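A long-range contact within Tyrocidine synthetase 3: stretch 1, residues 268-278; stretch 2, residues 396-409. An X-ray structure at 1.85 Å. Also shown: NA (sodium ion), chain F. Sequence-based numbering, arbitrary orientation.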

# COMPACT_ATOMS: atom_id res chain seq x y z
N ALA A 268 -10.48 -1.88 20.81
CA ALA A 268 -9.66 -2.48 19.75
C ALA A 268 -8.71 -1.45 19.12
O ALA A 268 -7.55 -1.75 18.88
CB ALA A 268 -10.55 -3.10 18.68
N PHE A 269 -9.21 -0.25 18.85
CA PHE A 269 -8.37 0.82 18.30
C PHE A 269 -7.23 1.18 19.26
O PHE A 269 -6.11 1.41 18.83
CB PHE A 269 -9.21 2.05 17.98
CG PHE A 269 -8.43 3.22 17.45
CD1 PHE A 269 -8.23 3.39 16.09
CD2 PHE A 269 -7.92 4.18 18.32
CE1 PHE A 269 -7.52 4.47 15.60
CE2 PHE A 269 -7.20 5.27 17.83
CZ PHE A 269 -7.01 5.41 16.47
N HIS A 270 -7.52 1.22 20.55
CA HIS A 270 -6.48 1.52 21.55
C HIS A 270 -5.36 0.49 21.51
O HIS A 270 -4.19 0.82 21.70
CB HIS A 270 -7.09 1.58 22.94
CG HIS A 270 -6.25 2.32 23.94
ND1 HIS A 270 -5.48 1.68 24.89
CD2 HIS A 270 -6.06 3.64 24.14
CE1 HIS A 270 -4.86 2.58 25.63
NE2 HIS A 270 -5.20 3.78 25.19
N LYS A 271 -5.71 -0.77 21.24
CA LYS A 271 -4.73 -1.83 21.12
C LYS A 271 -3.94 -1.74 19.81
O LYS A 271 -2.74 -2.01 19.80
CB LYS A 271 -5.40 -3.20 21.24
CG LYS A 271 -5.95 -3.52 22.63
CD LYS A 271 -4.85 -3.80 23.63
CE LYS A 271 -5.41 -4.22 24.98
NZ LYS A 271 -4.33 -4.50 25.97
N GLN A 272 -4.61 -1.37 18.72
CA GLN A 272 -3.92 -1.11 17.44
C GLN A 272 -2.89 -0.01 17.65
O GLN A 272 -1.74 -0.14 17.23
CB GLN A 272 -4.88 -0.68 16.33
CG GLN A 272 -5.92 -1.71 15.91
CD GLN A 272 -5.33 -2.85 15.12
OE1 GLN A 272 -4.89 -2.67 13.98
NE2 GLN A 272 -5.32 -4.04 15.71
N GLU A 273 -3.31 1.07 18.31
CA GLU A 273 -2.44 2.20 18.61
C GLU A 273 -1.29 1.80 19.53
O GLU A 273 -0.13 2.14 19.27
CB GLU A 273 -3.25 3.32 19.26
CG GLU A 273 -2.41 4.50 19.75
CD GLU A 273 -3.27 5.63 20.27
OE1 GLU A 273 -3.34 6.67 19.60
OE2 GLU A 273 -3.87 5.46 21.36
N ALA A 274 -1.62 1.09 20.62
CA ALA A 274 -0.65 0.73 21.66
C ALA A 274 0.56 0.01 21.09
O ALA A 274 1.69 0.26 21.52
CB ALA A 274 -1.32 -0.14 22.71
N TYR A 275 0.33 -0.87 20.12
CA TYR A 275 1.42 -1.58 19.46
C TYR A 275 2.45 -0.60 18.89
O TYR A 275 3.66 -0.77 19.08
CB TYR A 275 0.92 -2.51 18.35
CG TYR A 275 2.07 -3.09 17.56
CD1 TYR A 275 2.77 -4.19 18.02
CD2 TYR A 275 2.49 -2.48 16.38
CE1 TYR A 275 3.84 -4.70 17.32
CE2 TYR A 275 3.57 -2.98 15.67
CZ TYR A 275 4.23 -4.09 16.14
OH TYR A 275 5.31 -4.57 15.42
N TRP A 276 1.97 0.42 18.18
CA TRP A 276 2.85 1.38 17.51
C TRP A 276 3.53 2.33 18.49
O TRP A 276 4.70 2.67 18.30
CB TRP A 276 2.06 2.16 16.47
CG TRP A 276 1.63 1.28 15.34
CD1 TRP A 276 0.36 0.85 15.07
CD2 TRP A 276 2.47 0.67 14.36
NE1 TRP A 276 0.37 0.03 13.97
CE2 TRP A 276 1.65 -0.10 13.52
CE3 TRP A 276 3.85 0.70 14.11
CZ2 TRP A 276 2.15 -0.83 12.44
CZ3 TRP A 276 4.35 -0.01 13.04
CH2 TRP A 276 3.50 -0.77 12.21
N LEU A 277 2.82 2.73 19.53
CA LEU A 277 3.39 3.61 20.55
C LEU A 277 4.51 2.89 21.30
O LEU A 277 5.55 3.49 21.58
CB LEU A 277 2.30 4.11 21.51
CG LEU A 277 1.18 4.93 20.85
CD1 LEU A 277 0.28 5.54 21.91
CD2 LEU A 277 1.73 6.00 19.92
N GLN A 278 4.29 1.62 21.62
CA GLN A 278 5.32 0.77 22.23
C GLN A 278 6.53 0.62 21.31
O GLN A 278 7.66 0.81 21.74
CB GLN A 278 4.75 -0.63 22.54
CG GLN A 278 3.78 -0.67 23.71
CD GLN A 278 2.84 -1.89 23.70
OE1 GLN A 278 1.90 -1.95 24.48
NE2 GLN A 278 3.10 -2.84 22.80
N GLN A 396 8.46 -11.54 11.81
CA GLN A 396 7.68 -11.36 13.03
C GLN A 396 7.16 -9.93 13.15
O GLN A 396 5.99 -9.71 13.48
CB GLN A 396 8.51 -11.73 14.26
CG GLN A 396 7.70 -12.03 15.50
CD GLN A 396 6.61 -13.07 15.27
OE1 GLN A 396 5.43 -12.77 15.38
NE2 GLN A 396 7.01 -14.28 14.89
N ASN A 397 8.03 -8.96 12.89
CA ASN A 397 7.65 -7.55 12.95
C ASN A 397 6.67 -7.18 11.86
O ASN A 397 5.81 -6.31 12.06
CB ASN A 397 8.90 -6.67 12.90
CG ASN A 397 9.73 -6.76 14.16
OD1 ASN A 397 9.19 -6.98 15.25
ND2 ASN A 397 11.04 -6.62 14.02
N ALA A 398 6.79 -7.83 10.70
CA ALA A 398 5.87 -7.60 9.59
C ALA A 398 4.48 -8.11 9.93
O ALA A 398 3.49 -7.40 9.77
CB ALA A 398 6.39 -8.26 8.32
N LEU A 399 4.41 -9.35 10.42
CA LEU A 399 3.14 -9.93 10.83
C LEU A 399 2.49 -9.11 11.94
O LEU A 399 1.29 -8.87 11.90
CB LEU A 399 3.34 -11.38 11.29
CG LEU A 399 3.71 -12.38 10.18
CD1 LEU A 399 4.03 -13.74 10.78
CD2 LEU A 399 2.57 -12.48 9.17
N ASP A 400 3.29 -8.68 12.91
CA ASP A 400 2.79 -7.83 14.00
C ASP A 400 2.26 -6.52 13.44
O ASP A 400 1.20 -6.04 13.86
CB ASP A 400 3.89 -7.54 15.03
CG ASP A 400 4.28 -8.76 15.86
OD1 ASP A 400 3.54 -9.77 15.84
OD2 ASP A 400 5.32 -8.71 16.54
N ALA A 401 2.98 -5.94 12.48
CA ALA A 401 2.57 -4.70 11.83
C ALA A 401 1.24 -4.88 11.09
O ALA A 401 0.32 -4.07 11.25
CB ALA A 401 3.65 -4.22 10.87
N TYR A 402 1.14 -5.94 10.30
CA TYR A 402 -0.10 -6.24 9.58
C TYR A 402 -1.27 -6.49 10.54
O TYR A 402 -2.39 -6.07 10.27
CB TYR A 402 0.07 -7.45 8.65
CG TYR A 402 1.16 -7.31 7.60
CD1 TYR A 402 1.84 -8.44 7.15
CD2 TYR A 402 1.54 -6.07 7.09
CE1 TYR A 402 2.86 -8.34 6.20
CE2 TYR A 402 2.56 -5.97 6.14
CZ TYR A 402 3.21 -7.10 5.70
OH TYR A 402 4.22 -7.01 4.77
N GLY A 403 -0.99 -7.15 11.66
CA GLY A 403 -2.00 -7.37 12.70
C GLY A 403 -2.46 -6.10 13.39
O GLY A 403 -3.51 -6.08 14.03
N HIS A 404 -1.68 -5.03 13.27
CA HIS A 404 -2.02 -3.76 13.88
C HIS A 404 -2.07 -2.64 12.85
O HIS A 404 -1.79 -1.48 13.16
CB HIS A 404 -1.05 -3.45 15.00
CG HIS A 404 -1.10 -4.46 16.10
ND1 HIS A 404 -0.40 -5.64 16.05
CD2 HIS A 404 -1.81 -4.49 17.25
CE1 HIS A 404 -0.66 -6.35 17.14
NE2 HIS A 404 -1.51 -5.67 17.88
N GLN A 405 -2.50 -2.98 11.63
CA GLN A 405 -2.54 -2.02 10.52
C GLN A 405 -3.71 -1.03 10.58
O GLN A 405 -3.74 -0.05 9.82
CB GLN A 405 -2.57 -2.77 9.18
CG GLN A 405 -3.91 -3.41 8.84
CD GLN A 405 -3.88 -4.07 7.48
OE1 GLN A 405 -4.27 -3.48 6.48
NE2 GLN A 405 -3.38 -5.30 7.44
N ASP A 406 -4.68 -1.27 11.46
CA ASP A 406 -5.86 -0.41 11.53
C ASP A 406 -5.65 0.77 12.49
O ASP A 406 -6.52 1.11 13.30
CB ASP A 406 -7.09 -1.23 11.89
CG ASP A 406 -7.45 -2.22 10.80
OD1 ASP A 406 -7.68 -1.79 9.66
OD2 ASP A 406 -7.49 -3.43 11.07
N TYR A 407 -4.47 1.37 12.38
CA TYR A 407 -4.14 2.62 13.05
C TYR A 407 -3.55 3.55 11.99
O TYR A 407 -2.49 3.26 11.45
CB TYR A 407 -3.12 2.35 14.16
CG TYR A 407 -2.75 3.56 14.98
CD1 TYR A 407 -3.72 4.25 15.71
CD2 TYR A 407 -1.44 4.01 15.05
CE1 TYR A 407 -3.38 5.36 16.48
CE2 TYR A 407 -1.09 5.11 15.81
CZ TYR A 407 -2.06 5.78 16.52
OH TYR A 407 -1.72 6.87 17.28
N PRO A 408 -4.26 4.64 11.65
CA PRO A 408 -3.79 5.58 10.63
C PRO A 408 -2.39 6.13 10.90
O PRO A 408 -2.10 6.54 12.03
CB PRO A 408 -4.82 6.71 10.69
CG PRO A 408 -6.05 6.08 11.22
CD PRO A 408 -5.58 5.03 12.18
N PHE A 409 -1.54 6.14 9.88
CA PHE A 409 -0.20 6.72 10.00
C PHE A 409 -0.27 8.17 10.47
O PHE A 409 0.60 8.63 11.20
CB PHE A 409 0.56 6.62 8.66
CG PHE A 409 2.00 7.04 8.76
CD1 PHE A 409 2.94 6.20 9.36
CD2 PHE A 409 2.42 8.27 8.29
CE1 PHE A 409 4.26 6.59 9.47
CE2 PHE A 409 3.75 8.67 8.40
CZ PHE A 409 4.67 7.83 8.99
NA NA F . 3.30 -12.33 15.01
O HOH W 1 6.64 -6.43 16.55
O HOH W 2 6.38 -3.77 13.15
O HOH W 3 2.99 -14.64 14.73
O HOH W 4 1.60 -11.18 14.53

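A helix, residues 268-278, packs against the C-terminal part of a second helix and the loop that follows it. The helix axes run at 146° and come no nearer than 10.3 Å, so the intimate contact falls to the loop: the CA atoms of Gln272 and His404 lie 4.8 Å apart, and 712 Å² is buried in all.

Hydrogen bonds set the register, and most are made by side chains of the first helix to backbone that the turn leaves unpaired. Gln272 folds its side chain (chi1 and chi2 both m) so that one amide serves two bonds: NE2 donates to Gly403 O at 3.2 Å, and OE1 accepts from Asp406 N at 2.9 Å. A primary amide suits this place because it offers a donor and an acceptor side by side, matching a carbonyl and an NH three residues apart. One helical turn on, Trp276 NE1 donates to His404 O at 2.8 Å with a nearly straight angle of 166°; the indole satisfies a buried carbonyl at its edge while its bulk fills space. Tyr407 OH adds a weak bond to Glu273 OE1 at 2.8 Å. The bill is not fully paid: Gln272 O is buried without a partner.

Aromatic rings pack alongside these bonds. Tyr407, with the largest covered area, points toward the helix and meets it at one face, at its edge and through its hydroxyl. Glu273 CA sits over its face, 3.8 Å from the ring centroid; its edge approaches the face of Phe269, with Phe269 CZ 3.6 Å from Tyr407 CD1; and Trp276 CD1 lies 3.6 Å from Tyr407 CD2, the two rings nearly parallel but slid apart. Phe269 CE1 also meets Pro408 CD at 4.0 Å. His404 and Tyr275 form an offset stack, planes at 12° and centroids 4.6 Å apart, with Tyr275 CB over the imidazole face. The histidine is held for this role by its own stretch, ND1 donating to Asp400 O at 2.7 Å.

Ala401 is the apolar partner of the indole. Ala401 CB meets Trp276 CH2 at 3.7 Å, a methyl group packing obliquely against that end of the indole.

Water completes the outer end. Tyr275 OH donates to water 1, which in turn donates to Asn397 OD1 and Asp400 OD2, and accepts from water 2, which also donates to Asn397 O. A hydroxyl that can both give and take thus links the helices through water, with no direct hydrogen bond to Asn397 or Asp400, although Tyr275 OH packs 3.3 Å from Asp400 CB. Asp400 OD1 meanwhile binds the sodium ion at 2.7 Å, alongside Gln396 OE1 at 2.2 Å from NA.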